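Local coordinates for type IV pilus secretin PilQ family protein (Vibrio cholerae, PDB 6W6M) that forms the outer-membrane secretin channel through which the type IVa competence pilus of Vibrio cholerae passes, as needed for natural competence, at the interface of chains A and B. Residues are numbered along the deposited sequence; one frame, centred on the assembly and turned at random. Chains: chain A/B, Type IV pilus secretin PilQ family protein.

The three contacts lie almost on one line along the boundary between neighbouring subunits: the C-alpha centres of contact 1 and contact 3 are about 47 Å apart, those of contact 3 and contact 2 also about 47 Å, and those of contacts 1 and 2 about 91 Å. Strand 404-429 of chain A serves both contact 1 and contact 3. Contact 3 is continuous strand pairing, contact 1 a looser join at one end of the barrel, and contact 2 a polar meeting of a periplasmic domain with the barrel of the neighbour. Repeated through fourteen copies, the antiparallel seam closes the ring.

Contact 1: the interface of chains A and B. Residues chain A 395-397, 404; chain B 350-352, 360-361, 364, 366.
Backbone pairing provides the directional part of this contact, and it is loose. A:Gln395 forms an antiparallel bridge with B:Ser352, its N donating weakly to the B:Ser352 O at 3.5 Å. Two residues on, A:Ala397 N gives a similarly weak bond to B:Ser350 O at 3.4 Å.

Polar side-chain packing centres on A:Gln395, which hides 92 Å² against chain B. Its CG is anti to the backbone N (chi1 -169°) and the chain stays extended, so the amide is carried past B:Asn360. The two side chains run in opposite directions, amide planes 32° apart, with the A:Gln395 CD 3.7 Å from B:Asn360 CB. On the carboxamide, OE1 meets B:Lys364 CE tip to tip at 3.5 Å; the bend of that lysine at chi2 (-64°) offers a methylene here. The amide nitrogen NE2 instead sits 3.7 Å from B:Leu361 CD2, with the two side chains crossing at about a right angle. None of these contacts is a hydrogen bond; across this patch the amide meets chain B by packing.

Further apolar contact lies at the flanks. The A:Leu404 CD1 methyl meets the B:Leu366 CD1 methyl at 3.6 Å, end on. A:Val396 and B:His351 point the same way, and CG2 of the valine lies above one imidazole face, offset toward its rim.

In the fold, strands 390-397 and 404-429 of chain A receive short strand 352-354, helix 357-362 and adjoining loops of chain B at one end of the barrel.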
loop_
_atom_site.group_PDB
_atom_site.type_symbol
_atom_site.label_atom_id
_atom_site.label_comp_id
_atom_site.label_asym_id
_atom_site.label_seq_id
_atom_site.Cartn_x
_atom_site.Cartn_y
_atom_site.Cartn_z
ATOM N N GLN A 395 -50.167 58.858 33.090
ATOM C CA GLN A 395 -51.424 58.301 32.613
ATOM C C GLN A 395 -52.568 59.265 32.889
ATOM O O GLN A 395 -52.496 60.078 33.809
ATOM C CB GLN A 395 -51.709 56.956 33.276
ATOM C CG GLN A 395 -52.844 56.197 32.660
ATOM C CD GLN A 395 -53.196 54.965 33.440
ATOM O OE1 GLN A 395 -53.265 54.992 34.661
ATOM N NE2 GLN A 395 -53.413 53.871 32.741
ATOM N N VAL A 396 -53.605 59.189 32.061
ATOM C CA VAL A 396 -54.881 59.850 32.308
ATOM C C VAL A 396 -55.980 58.888 31.890
ATOM O O VAL A 396 -56.174 58.651 30.693
ATOM C CB VAL A 396 -55.013 61.176 31.547
ATOM C CG1 VAL A 396 -56.439 61.652 31.597
ATOM C CG2 VAL A 396 -54.109 62.220 32.144
ATOM N N ALA A 397 -56.683 58.323 32.864
ATOM C CA ALA A 397 -57.702 57.319 32.595
ATOM C C ALA A 397 -59.008 57.750 33.231
ATOM O O ALA A 397 -59.078 57.896 34.452
ATOM C CB ALA A 397 -57.289 55.948 33.135
ATOM N N LEU A 404 -58.569 57.214 27.506
ATOM C CA LEU A 404 -57.361 56.765 28.184
ATOM C C LEU A 404 -56.165 57.260 27.388
ATOM O O LEU A 404 -56.190 57.231 26.156
ATOM C CB LEU A 404 -57.326 55.238 28.307
ATOM C CG LEU A 404 -56.228 54.596 29.151
ATOM C CD1 LEU A 404 -56.746 53.343 29.809
ATOM C CD2 LEU A 404 -55.027 54.252 28.325
ATOM N N SER B 350 -58.116 59.625 38.201
ATOM C CA SER B 350 -57.953 59.860 36.763
ATOM C C SER B 350 -56.540 60.310 36.392
ATOM O O SER B 350 -56.284 60.659 35.242
ATOM C CB SER B 350 -58.977 60.873 36.239
ATOM O OG SER B 350 -58.620 62.187 36.628
ATOM N N HIS B 351 -55.607 60.290 37.341
ATOM C CA HIS B 351 -54.221 60.665 37.085
ATOM C C HIS B 351 -53.320 59.714 37.853
ATOM O O HIS B 351 -53.578 59.431 39.022
ATOM C CB HIS B 351 -53.915 62.099 37.518
ATOM C CG HIS B 351 -54.418 63.147 36.581
ATOM N ND1 HIS B 351 -53.630 64.190 36.149
ATOM C CD2 HIS B 351 -55.629 63.330 36.006
ATOM C CE1 HIS B 351 -54.330 64.966 35.340
ATOM N NE2 HIS B 351 -55.548 64.465 35.236
ATOM N N SER B 352 -52.253 59.248 37.209
ATOM C CA SER B 352 -51.352 58.286 37.829
ATOM C C SER B 352 -49.916 58.588 37.448
ATOM O O SER B 352 -49.650 59.329 36.504
ATOM C CB SER B 352 -51.694 56.859 37.411
ATOM O OG SER B 352 -52.967 56.494 37.895
ATOM N N ASN B 360 -48.954 51.424 35.385
ATOM C CA ASN B 360 -50.154 52.252 35.437
ATOM C C ASN B 360 -51.401 51.449 35.094
ATOM O O ASN B 360 -52.493 51.750 35.582
ATOM C CB ASN B 360 -50.021 53.443 34.493
ATOM C CG ASN B 360 -49.017 54.457 34.971
ATOM O OD1 ASN B 360 -48.623 54.460 36.131
ATOM N ND2 ASN B 360 -48.602 55.333 34.077
ATOM N N LEU B 361 -51.271 50.439 34.238
ATOM C CA LEU B 361 -52.438 49.619 33.933
ATOM C C LEU B 361 -52.771 48.683 35.087
ATOM O O LEU B 361 -53.906 48.212 35.199
ATOM C CB LEU B 361 -52.212 48.831 32.645
ATOM C CG LEU B 361 -52.053 49.655 31.368
ATOM C CD1 LEU B 361 -51.836 48.747 30.183
ATOM C CD2 LEU B 361 -53.255 50.534 31.143
ATOM N N LYS B 364 -55.078 49.992 38.530
ATOM C CA LYS B 364 -56.418 50.250 38.009
ATOM C C LYS B 364 -57.069 48.874 37.879
ATOM O O LYS B 364 -56.610 47.877 38.469
ATOM C CB LYS B 364 -56.380 50.889 36.616
ATOM C CG LYS B 364 -55.688 52.239 36.514
ATOM C CD LYS B 364 -56.416 53.299 37.321
ATOM C CE LYS B 364 -55.758 54.659 37.152
ATOM N NZ LYS B 364 -56.444 55.708 37.956
ATOM N N LEU B 366 -57.372 47.324 34.879
ATOM C CA LEU B 366 -57.251 46.956 33.473
ATOM C C LEU B 366 -56.526 45.626 33.285
ATOM O O LEU B 366 -57.001 44.750 32.556
ATOM C CB LEU B 366 -56.572 48.091 32.712
ATOM C CG LEU B 366 -57.466 49.333 32.730
ATOM C CD1 LEU B 366 -56.796 50.539 32.122
ATOM C CD2 LEU B 366 -58.754 49.042 32.009
#

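Contact 2: the interface of chains A and B. Residues chain A 261-263, 290, 293; chain B 431, 469, 479, 509.
No true hydrophobic cluster exists here; the nearest thing to an apolar centre is the aliphatic stem of B:Lys431, whose CB lies 3.8 Å from the backbone O of A:Glu290. CG of B:Lys431 is anti to the carbonyl carbon (chi1 -63°), and further bends at chi2, chi3 and chi4 curl the chain so that it crosses the glutamate at about a right angle. The methylene CE comes to 3.6 Å from the carboxylate OE1 of A:Glu290.

Outward from this crossing, the amine NZ of B:Lys431 lies 4.0 Å from the carboxylate OE2 of A:Glu290, too long for a salt bridge. That NZ makes a weak bond within chain B to B:Gln469 OE1, at 3.5 Å, which may link the two side chains. B:Gln469 is extended, CG anti to the backbone N, and brings its amide across that of A:Asn293, planes 50° apart. A weak bond from A:Asn293 ND2 to A:Ala262 O, 3.4 Å, may help to steady the asparagine from its own side.

At the rim, A:Lys263 stretches from the loop ahead of helix 264-271 toward strands 475-484 and 496-513 of the neighbouring barrel. No nitrogen or oxygen of one chain reaches bonding distance of the other, so any attraction within the opposite-charge pairs A:Glu290/B:Lys431 and A:Lys263/B:Asp479 would act over longer range. A:Lys263 is extended as far as CE, which lies 3.8 Å from B:Asp479 OD2; the bend at chi4 (68°) turns its NZ toward B:Gln509, 3.6 Å from NE2, tip to tip.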
loop_
_atom_site.group_PDB
_atom_site.type_symbol
_atom_site.label_atom_id
_atom_site.label_comp_id
_atom_site.label_asym_id
_atom_site.label_seq_id
_atom_site.Cartn_x
_atom_site.Cartn_y
_atom_site.Cartn_z
ATOM N N PHE A 261 36.928 30.293 28.457
ATOM C CA PHE A 261 35.945 31.291 28.047
ATOM C C PHE A 261 35.142 30.879 26.821
ATOM O O PHE A 261 34.197 31.575 26.475
ATOM C CB PHE A 261 36.555 32.678 27.773
ATOM C CG PHE A 261 37.075 33.356 28.989
ATOM C CD1 PHE A 261 36.230 33.677 30.028
ATOM C CD2 PHE A 261 38.406 33.693 29.090
ATOM C CE1 PHE A 261 36.708 34.306 31.147
ATOM C CE2 PHE A 261 38.885 34.321 30.205
ATOM C CZ PHE A 261 38.036 34.629 31.235
ATOM N N ALA A 262 35.461 29.772 26.164
ATOM C CA ALA A 262 34.697 29.340 25.008
ATOM C C ALA A 262 34.562 27.830 25.060
ATOM O O ALA A 262 35.343 27.149 25.722
ATOM C CB ALA A 262 35.357 29.781 23.701
ATOM N N LYS A 263 33.547 27.312 24.381
ATOM C CA LYS A 263 33.366 25.871 24.309
ATOM C C LYS A 263 34.340 25.270 23.309
ATOM O O LYS A 263 34.518 25.789 22.209
ATOM C CB LYS A 263 31.939 25.523 23.899
ATOM C CG LYS A 263 30.865 26.052 24.799
ATOM C CD LYS A 263 29.546 25.388 24.468
ATOM C CE LYS A 263 28.393 26.061 25.177
ATOM N NZ LYS A 263 28.155 27.424 24.649
ATOM N N GLU A 290 35.806 16.652 26.383
ATOM C CA GLU A 290 34.751 17.452 26.985
ATOM C C GLU A 290 34.867 17.550 28.494
ATOM O O GLU A 290 34.445 18.555 29.067
ATOM C CB GLU A 290 33.388 16.867 26.624
ATOM C CG GLU A 290 32.679 17.577 25.490
ATOM C CD GLU A 290 32.121 18.918 25.912
ATOM O OE1 GLU A 290 31.575 19.007 27.029
ATOM O OE2 GLU A 290 32.239 19.885 25.130
ATOM N N ASN A 293 37.413 20.369 28.924
ATOM C CA ASN A 293 37.329 21.474 27.965
ATOM C C ASN A 293 38.669 21.691 27.259
ATOM O O ASN A 293 39.321 22.721 27.416
ATOM C CB ASN A 293 36.855 22.759 28.655
ATOM C CG ASN A 293 36.473 23.851 27.674
ATOM O OD1 ASN A 293 36.013 23.582 26.574
ATOM N ND2 ASN A 293 36.664 25.090 28.075
ATOM N N LYS B 431 30.948 20.955 33.497
ATOM C CA LYS B 431 30.675 20.620 32.094
ATOM C C LYS B 431 29.724 19.436 31.950
ATOM O O LYS B 431 29.712 18.752 30.931
ATOM C CB LYS B 431 31.966 20.356 31.317
ATOM C CG LYS B 431 32.930 21.523 31.194
ATOM C CD LYS B 431 32.430 22.585 30.255
ATOM C CE LYS B 431 31.973 21.999 28.947
ATOM N NZ LYS B 431 32.309 22.872 27.800
ATOM N N GLN B 469 30.103 25.880 33.555
ATOM C CA GLN B 469 31.482 25.884 33.078
ATOM C C GLN B 469 32.285 26.886 33.893
ATOM O O GLN B 469 31.894 28.046 34.000
ATOM C CB GLN B 469 31.555 26.231 31.589
ATOM C CG GLN B 469 32.967 26.299 31.051
ATOM C CD GLN B 469 33.051 26.660 29.583
ATOM O OE1 GLN B 469 32.270 26.189 28.766
ATOM N NE2 GLN B 469 34.013 27.499 29.243
ATOM N N ASP B 479 24.466 27.627 31.091
ATOM C CA ASP B 479 23.352 27.381 30.133
ATOM C C ASP B 479 22.101 26.938 30.900
ATOM O O ASP B 479 22.108 25.819 31.435
ATOM C CB ASP B 479 23.734 26.325 29.093
ATOM C CG ASP B 479 24.663 26.842 28.009
ATOM O OD1 ASP B 479 24.716 28.073 27.821
ATOM O OD2 ASP B 479 25.326 26.007 27.362
ATOM N N GLN B 509 21.670 31.985 28.391
ATOM C CA GLN B 509 23.063 31.744 28.735
ATOM C C GLN B 509 23.588 33.000 29.406
ATOM O O GLN B 509 23.470 34.089 28.849
ATOM C CB GLN B 509 23.891 31.400 27.502
ATOM C CG GLN B 509 25.304 31.004 27.825
ATOM C CD GLN B 509 26.054 30.508 26.620
ATOM O OE1 GLN B 509 25.495 30.371 25.541
ATOM N NE2 GLN B 509 27.329 30.238 26.796
#

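Contact 3: the interface of chains A and B. Residues chain A 416-420; chain B 526-530.
Strand 404-429 of chain A and strand 518-534 of chain B run antiparallel, with bridges pairing A:Lys417 with B:Asn530, A:Ala418 with B:Asn529, A:Glu419 with B:Ile528 and A:Ile420 with B:Ser527, held by a regular bond from B:Ile528 N to A:Glu419 O (3.3 Å, donor in the carbonyl plane, C=O to donor angle 160°), its weak reciprocal from A:Glu419 N to B:Ile528 O (3.3 Å), and a weak reciprocal pair between A:Lys417 and B:Asn530, the lysine N 3.4 Å from the asparagine O.

Side chains add little direct contact. Between the two bonded pairs lie A:Ala418 and B:Asn529, and further along A:Ile420 and B:Ser527. A:Ile420 has CG1 anti to the carbonyl carbon, which puts that methylene 4.1 Å from CB of B:Ser527, a loose touch, while its CG2 branch is 4.0 Å from the backbone O of B:His526. At the other end, A:Ser416 has OG anti to its backbone N (chi1 178°), directing the hydroxyl oxygen to 3.5 Å from B:Asn530 O without forming a hydrogen bond. The backbone ladder therefore does most of the joining: it makes the sheet continuous from one subunit to the next, so the barrel wall of this secretin is built across chain boundaries. B:Asn529, with CG anti to its carbonyl carbon (chi1 -71°), leans its amide oxygen OD1 over the neighbouring chain, 3.4 Å from the A:Ala418 CB methyl.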
loop_
_atom_site.group_PDB
_atom_site.type_symbol
_atom_site.label_atom_id
_atom_site.label_comp_id
_atom_site.label_asym_id
_atom_site.label_seq_id
_atom_site.Cartn_x
_atom_site.Cartn_y
_atom_site.Cartn_z
ATOM N N SER A 416 -16.972 54.364 29.789
ATOM C CA SER A 416 -16.009 53.388 30.281
ATOM C C SER A 416 -14.588 53.745 29.868
ATOM O O SER A 416 -14.381 54.398 28.845
ATOM C CB SER A 416 -16.363 51.993 29.775
ATOM O OG SER A 416 -15.414 51.042 30.205
ATOM N N LYS A 417 -13.621 53.285 30.663
ATOM C CA LYS A 417 -12.195 53.505 30.459
ATOM C C LYS A 417 -11.422 52.258 30.857
ATOM O O LYS A 417 -11.871 51.475 31.690
ATOM C CB LYS A 417 -11.677 54.674 31.286
ATOM C CG LYS A 417 -12.168 56.018 30.851
ATOM C CD LYS A 417 -11.716 57.086 31.821
ATOM C CE LYS A 417 -10.208 57.228 31.817
ATOM N NZ LYS A 417 -9.744 58.350 32.672
ATOM N N ALA A 418 -10.241 52.084 30.272
ATOM C CA ALA A 418 -9.385 50.971 30.670
ATOM C C ALA A 418 -7.953 51.252 30.252
ATOM O O ALA A 418 -7.712 51.985 29.295
ATOM C CB ALA A 418 -9.857 49.646 30.071
ATOM N N GLU A 419 -7.008 50.645 30.968
ATOM C CA GLU A 419 -5.593 50.820 30.669
ATOM C C GLU A 419 -4.776 49.652 31.197
ATOM O O GLU A 419 -4.870 49.311 32.374
ATOM C CB GLU A 419 -5.056 52.109 31.270
ATOM C CG GLU A 419 -3.624 52.343 30.915
ATOM C CD GLU A 419 -3.112 53.634 31.465
ATOM O OE1 GLU A 419 -3.890 54.318 32.160
ATOM O OE2 GLU A 419 -1.941 53.969 31.202
ATOM N N ILE A 420 -3.938 49.076 30.337
ATOM C CA ILE A 420 -3.123 47.916 30.691
ATOM C C ILE A 420 -1.672 48.172 30.310
ATOM O O ILE A 420 -1.393 48.785 29.275
ATOM C CB ILE A 420 -3.644 46.639 30.011
ATOM C CG1 ILE A 420 -5.019 46.283 30.554
ATOM C CG2 ILE A 420 -2.710 45.494 30.235
ATOM C CD1 ILE A 420 -5.708 45.217 29.772
ATOM N N HIS B 526 0.126 45.561 35.294
ATOM C CA HIS B 526 -0.743 46.481 36.007
ATOM C C HIS B 526 -2.014 46.687 35.198
ATOM O O HIS B 526 -1.979 46.658 33.973
ATOM C CB HIS B 526 -0.028 47.804 36.244
ATOM C CG HIS B 526 -0.836 48.790 37.013
ATOM N ND1 HIS B 526 -1.261 48.560 38.300
ATOM C CD2 HIS B 526 -1.287 50.019 36.684
ATOM C CE1 HIS B 526 -1.943 49.604 38.729
ATOM N NE2 HIS B 526 -1.973 50.503 37.765
ATOM N N SER B 527 -3.144 46.881 35.876
ATOM C CA SER B 527 -4.378 47.138 35.136
ATOM C C SER B 527 -5.376 47.912 35.985
ATOM O O SER B 527 -5.407 47.755 37.204
ATOM C CB SER B 527 -5.017 45.839 34.646
ATOM O OG SER B 527 -5.418 45.036 35.731
ATOM N N ILE B 528 -6.198 48.733 35.326
ATOM C CA ILE B 528 -7.176 49.605 35.971
ATOM C C ILE B 528 -8.430 49.675 35.114
ATOM O O ILE B 528 -8.345 49.935 33.914
ATOM C CB ILE B 528 -6.614 51.025 36.185
ATOM C CG1 ILE B 528 -5.465 51.015 37.180
ATOM C CG2 ILE B 528 -7.671 51.937 36.714
ATOM C CD1 ILE B 528 -4.712 52.310 37.234
ATOM N N ASN B 529 -9.598 49.487 35.728
ATOM C CA ASN B 529 -10.873 49.589 35.023
ATOM C C ASN B 529 -11.840 50.477 35.789
ATOM O O ASN B 529 -11.909 50.406 37.017
ATOM C CB ASN B 529 -11.542 48.230 34.837
ATOM C CG ASN B 529 -10.840 47.373 33.845
ATOM O OD1 ASN B 529 -10.121 47.867 32.979
ATOM N ND2 ASN B 529 -11.013 46.067 33.971
ATOM N N ASN B 530 -12.607 51.279 35.060
ATOM C CA ASN B 530 -13.643 52.121 35.633
ATOM C C ASN B 530 -14.888 52.046 34.764
ATOM O O ASN B 530 -14.801 51.884 33.553
ATOM C CB ASN B 530 -13.185 53.571 35.745
ATOM C CG ASN B 530 -12.140 53.768 36.815
ATOM O OD1 ASN B 530 -12.448 54.189 37.922
ATOM N ND2 ASN B 530 -10.892 53.474 36.487
#